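Local coordinates for arginase (Trypanosoma brucei brucei, PDB 4RHJ), which has the arginase-deacetylase fold but evolved without the binuclear manganese cluster of true arginases, and whose own function remains unknown, at residues Y120-E132 and A146-F158. Residues are numbered along the deposited sequence; the frame is centred on the assembly and turned at random.
Sequences YLGSLEASTELLE and ATLSMVEAYKRLF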
loop_
_atom_site.group_PDB
_atom_site.type_symbol
_atom_site.label_atom_id
_atom_site.label_comp_id
_atom_site.label_asym_id
_atom_site.label_seq_id
_atom_site.Cartn_x
_atom_site.Cartn_y
_atom_site.Cartn_z
ATOM N N TYR A 120 13.641 16.002 27.572
ATOM C CA TYR A 120 12.966 15.184 28.572
ATOM C C TYR A 120 12.382 16.005 29.701
ATOM O O TYR A 120 11.228 15.825 30.077
ATOM C CB TYR A 120 13.935 14.155 29.168
ATOM C CG TYR A 120 13.399 13.487 30.406
ATOM C CD1 TYR A 120 12.457 12.474 30.315
ATOM C CD2 TYR A 120 13.824 13.873 31.666
ATOM C CE1 TYR A 120 11.956 11.858 31.449
ATOM C CE2 TYR A 120 13.333 13.266 32.808
ATOM C CZ TYR A 120 12.397 12.260 32.695
ATOM O OH TYR A 120 11.899 11.652 33.830
ATOM N N LEU A 121 13.209 16.879 30.263
ATOM C CA LEU A 121 12.802 17.724 31.372
ATOM C C LEU A 121 11.623 18.594 30.976
ATOM O O LEU A 121 10.681 18.749 31.743
ATOM C CB LEU A 121 13.970 18.592 31.843
ATOM C CG LEU A 121 15.092 17.926 32.650
ATOM C CD1 LEU A 121 16.046 18.961 33.229
ATOM C CD2 LEU A 121 14.555 17.013 33.750
ATOM N N GLY A 122 11.685 19.156 29.771
ATOM C CA GLY A 122 10.594 19.941 29.214
ATOM C C GLY A 122 9.349 19.118 28.934
ATOM O O GLY A 122 8.264 19.443 29.406
ATOM N N SER A 123 9.511 18.044 28.166
ATOM C CA SER A 123 8.418 17.117 27.880
ATOM C C SER A 123 7.775 16.631 29.175
ATOM O O SER A 123 6.568 16.407 29.251
ATOM C CB SER A 123 8.932 15.928 27.052
ATOM O OG SER A 123 7.876 15.188 26.464
ATOM N N LEU A 124 8.596 16.464 30.195
ATOM C CA LEU A 124 8.112 16.075 31.506
ATOM C C LEU A 124 7.349 17.246 32.119
ATOM O O LEU A 124 6.315 17.076 32.728
ATOM C CB LEU A 124 9.292 15.644 32.381
ATOM C CG LEU A 124 9.165 14.820 33.655
ATOM C CD1 LEU A 124 9.062 13.329 33.362
ATOM C CD2 LEU A 124 10.339 15.131 34.575
ATOM N N GLU A 125 7.866 18.450 31.939
ATOM C CA GLU A 125 7.231 19.635 32.506
ATOM C C GLU A 125 5.950 20.032 31.777
ATOM O O GLU A 125 4.967 20.422 32.409
ATOM C CB GLU A 125 8.208 20.805 32.500
ATOM C CG GLU A 125 7.549 22.130 32.246
ATOM C CD GLU A 125 8.433 23.258 32.642
ATOM O OE1 GLU A 125 9.574 22.970 33.062
ATOM O OE2 GLU A 125 7.988 24.417 32.539
ATOM N N ALA A 126 5.961 19.943 30.450
ATOM C CA ALA A 126 4.749 20.158 29.667
ATOM C C ALA A 126 3.666 19.147 30.042
ATOM O O ALA A 126 2.558 19.530 30.402
ATOM C CB ALA A 126 5.050 20.069 28.187
ATOM N N SER A 127 3.996 17.863 29.965
ATOM C CA SER A 127 3.036 16.802 30.237
ATOM C C SER A 127 2.441 16.956 31.635
ATOM O O SER A 127 1.222 16.876 31.822
ATOM C CB SER A 127 3.699 15.437 30.081
ATOM O OG SER A 127 4.846 15.327 30.906
ATOM N N THR A 128 3.313 17.187 32.608
ATOM C CA THR A 128 2.896 17.484 33.979
ATOM C C THR A 128 1.921 18.677 34.065
ATOM O O THR A 128 0.928 18.640 34.804
ATOM C CB THR A 128 4.118 17.784 34.871
ATOM O OG1 THR A 128 4.885 16.588 35.082
ATOM C CG2 THR A 128 3.672 18.328 36.203
ATOM N N GLU A 129 2.205 19.723 33.294
ATOM C CA GLU A 129 1.414 20.950 33.344
ATOM C C GLU A 129 0.174 20.852 32.463
ATOM O O GLU A 129 -0.709 21.699 32.530
ATOM C CB GLU A 129 2.256 22.160 32.926
ATOM C CG GLU A 129 1.738 23.494 33.443
ATOM C CD GLU A 129 2.526 24.033 34.634
ATOM O OE1 GLU A 129 3.405 23.326 35.158
ATOM O OE2 GLU A 129 2.277 25.181 35.048
ATOM N N LEU A 130 0.115 19.816 31.637
ATOM C CA LEU A 130 -1.077 19.527 30.848
ATOM C C LEU A 130 -2.009 18.590 31.608
ATOM O O LEU A 130 -3.238 18.710 31.544
ATOM C CB LEU A 130 -0.703 18.909 29.499
ATOM C CG LEU A 130 -0.214 19.938 28.484
ATOM C CD1 LEU A 130 -0.081 19.348 27.082
ATOM C CD2 LEU A 130 -1.112 21.178 28.506
ATOM N N LEU A 131 -1.394 17.655 32.325
ATOM C CA LEU A 131 -2.103 16.657 33.107
ATOM C C LEU A 131 -2.669 17.247 34.380
ATOM O O LEU A 131 -3.722 16.821 34.839
ATOM C CB LEU A 131 -1.185 15.488 33.455
ATOM C CG LEU A 131 -0.874 14.494 32.351
ATOM C CD1 LEU A 131 0.136 13.482 32.847
ATOM C CD2 LEU A 131 -2.153 13.827 31.893
ATOM N N GLU A 132 -1.971 18.218 34.960
ATOM C CA GLU A 132 -2.474 18.861 36.158
ATOM C C GLU A 132 -3.830 19.486 35.865
ATOM O O GLU A 132 -4.750 19.407 36.685
ATOM C CB GLU A 132 -1.485 19.907 36.678
ATOM C CG GLU A 132 -0.399 19.314 37.534
ATOM C CD GLU A 132 0.663 20.318 37.925
ATOM O OE1 GLU A 132 0.343 21.517 38.064
ATOM O OE2 GLU A 132 1.824 19.902 38.100
ATOM N N ALA A 146 9.202 10.849 24.070
ATOM C CA ALA A 146 8.038 11.464 24.699
ATOM C C ALA A 146 6.997 10.436 25.119
ATOM O O ALA A 146 5.823 10.764 25.257
ATOM C CB ALA A 146 7.405 12.475 23.768
ATOM N N THR A 147 7.412 9.186 25.285
ATOM C CA THR A 147 6.550 8.204 25.923
ATOM C C THR A 147 6.955 8.155 27.378
ATOM O O THR A 147 6.125 8.311 28.264
ATOM C CB THR A 147 6.647 6.826 25.258
ATOM O OG1 THR A 147 5.906 6.860 24.030
ATOM C CG2 THR A 147 6.070 5.726 26.174
ATOM N N LEU A 148 8.254 8.011 27.600
ATOM C CA LEU A 148 8.851 8.006 28.927
ATOM C C LEU A 148 8.418 9.195 29.800
ATOM O O LEU A 148 7.919 9.005 30.898
ATOM C CB LEU A 148 10.379 7.975 28.777
ATOM C CG LEU A 148 11.280 8.117 29.999
ATOM C CD1 LEU A 148 10.898 7.123 31.088
ATOM C CD2 LEU A 148 12.723 7.930 29.571
ATOM N N SER A 149 8.594 10.414 29.295
ATOM C CA SER A 149 8.338 11.634 30.072
ATOM C C SER A 149 6.877 11.819 30.460
ATOM O O SER A 149 6.572 12.201 31.586
ATOM C CB SER A 149 8.791 12.865 29.289
ATOM O OG SER A 149 9.874 12.561 28.429
ATOM N N MET A 150 5.983 11.558 29.507
ATOM C CA MET A 150 4.547 11.815 29.658
ATOM C C MET A 150 3.865 10.861 30.639
ATOM O O MET A 150 3.022 11.272 31.452
ATOM C CB MET A 150 3.851 11.729 28.294
ATOM C CG MET A 150 4.290 12.795 27.276
ATOM S SD MET A 150 3.524 12.541 25.658
ATOM C CE MET A 150 1.810 12.907 26.016
ATOM N N VAL A 151 4.226 9.591 30.557
ATOM C CA VAL A 151 3.746 8.618 31.524
ATOM C C VAL A 151 4.398 8.839 32.900
ATOM O O VAL A 151 3.811 8.501 33.924
ATOM C CB VAL A 151 3.996 7.172 31.033
ATOM C CG1 VAL A 151 5.428 6.973 30.784
ATOM C CG2 VAL A 151 3.498 6.143 32.048
ATOM N N GLU A 152 5.591 9.435 32.945
ATOM C CA GLU A 152 6.221 9.699 34.246
ATOM C C GLU A 152 5.659 10.932 34.956
ATOM O O GLU A 152 5.660 10.988 36.186
ATOM C CB GLU A 152 7.732 9.823 34.095
ATOM C CG GLU A 152 8.409 8.467 34.084
ATOM C CD GLU A 152 9.872 8.550 34.352
ATOM O OE1 GLU A 152 10.504 9.497 33.845
ATOM O OE2 GLU A 152 10.389 7.670 35.065
ATOM N N ALA A 153 5.171 11.898 34.181
ATOM C CA ALA A 153 4.407 13.026 34.708
ATOM C C ALA A 153 3.070 12.582 35.290
ATOM O O ALA A 153 2.517 13.230 36.179
ATOM C CB ALA A 153 4.176 14.021 33.644
ATOM N N TYR A 154 2.553 11.475 34.765
ATOM C CA TYR A 154 1.256 10.942 35.178
ATOM C C TYR A 154 1.369 10.213 36.501
ATOM O O TYR A 154 0.536 10.381 37.396
ATOM C CB TYR A 154 0.693 9.991 34.112
ATOM C CG TYR A 154 -0.762 9.658 34.312
ATOM C CD1 TYR A 154 -1.158 8.715 35.248
ATOM C CD2 TYR A 154 -1.741 10.295 33.572
ATOM C CE1 TYR A 154 -2.481 8.421 35.438
ATOM C CE2 TYR A 154 -3.074 10.006 33.756
ATOM C CZ TYR A 154 -3.438 9.073 34.689
ATOM O OH TYR A 154 -4.766 8.787 34.870
ATOM N N LYS A 155 2.405 9.390 36.603
ATOM C CA LYS A 155 2.652 8.599 37.795
ATOM C C LYS A 155 3.146 9.474 38.946
ATOM O O LYS A 155 3.004 9.125 40.111
ATOM C CB LYS A 155 3.666 7.498 37.489
ATOM C CG LYS A 155 3.596 6.311 38.433
ATOM C CD LYS A 155 2.259 5.600 38.331
ATOM C CE LYS A 155 2.300 4.287 39.074
ATOM N NZ LYS A 155 1.019 3.569 38.950
ATOM N N ARG A 156 3.743 10.609 38.611
ATOM C CA ARG A 156 4.113 11.599 39.613
ATOM C C ARG A 156 2.857 12.195 40.227
ATOM O O ARG A 156 2.708 12.241 41.450
ATOM C CB ARG A 156 4.974 12.688 38.986
ATOM C CG ARG A 156 4.932 14.028 39.697
ATOM C CD ARG A 156 4.957 15.166 38.687
ATOM N NE ARG A 156 5.438 14.706 37.388
ATOM C CZ ARG A 156 6.723 14.629 37.056
ATOM N NH1 ARG A 156 7.661 14.968 37.926
ATOM N NH2 ARG A 156 7.071 14.194 35.859
ATOM N N LEU A 157 1.958 12.647 39.358
ATOM C CA LEU A 157 0.640 13.128 39.753
ATOM C C LEU A 157 -0.215 12.030 40.382
ATOM O O LEU A 157 -0.816 12.211 41.453
ATOM C CB LEU A 157 -0.087 13.715 38.540
ATOM C CG LEU A 157 0.567 14.961 37.957
ATOM C CD1 LEU A 157 -0.227 15.498 36.805
ATOM C CD2 LEU A 157 0.720 15.999 39.056
ATOM N N PHE A 158 -0.273 10.886 39.713
ATOM C CA PHE A 158 -1.100 9.799 40.201
ATOM C C PHE A 158 -0.306 8.520 40.340
ATOM O O PHE A 158 -0.368 7.659 39.472
ATOM C CB PHE A 158 -2.282 9.588 39.267
ATOM C CG PHE A 158 -2.942 10.862 38.840
ATOM C CD1 PHE A 158 -3.904 11.454 39.635
ATOM C CD2 PHE A 158 -2.599 11.472 37.645
ATOM C CE1 PHE A 158 -4.510 12.626 39.248
ATOM C CE2 PHE A 158 -3.198 12.644 37.257
ATOM C CZ PHE A 158 -4.156 13.223 38.060
#
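Helix-helix packing joins Y120-E132 and A146-F158, which lie on the consecutive helices 116-131 and 148-157 of the arginase-deacetylase fold; with parallel strand 136-140 between them they form a helix-strand-helix unit, the two helices packing on each other beside the parallel sheet. It illustrates how small residues let neighbouring helices on a parallel sheet come close: the axes approach to 7.9 Å and cross at -46°, with S123, S127, S149 and A153 at the interface. Packing is knobs-into-holes in both directions. A153 CB enters the hollow among L124, S127, T128 and L131, lying 3.0 Å from T128 OG1. That hydroxyl is turned back on its own helix, donating to L124 O at 2.8 Å, while T128 N reaches the same oxygen from the opposite face of the carbonyl plane. L124 in turn fits among S149, E152, A153 and R156; CG, anti to the backbone N (chi1 -162°), carries the branched end across to the second helix, where CD1 lies 3.3 Å from S149 O. The R156 chain, bent at chi2 and chi3, brings the NH2 edge of its guanidinium against L124 CG and CD1, while T128 OG1 sits over one face. In the buried part, L131 CD1 lies 3.8 Å from Y154 CB, the two side chains crossing at about a right angle; toward the C-terminal ends of the helices, L131 CB meets L157 CD1 tightly at 3.5 Å. L131 and M150 also touch P137 of the intervening strand. At the other end, the Y120 ring passes S149 and ends at E152, a residue that also touches K187 and L189. There Y120 OH donates to E152 OE1 at 2.6 Å, nearly along the acceptor's C-O axis, with ring and carboxylate planes 57° apart.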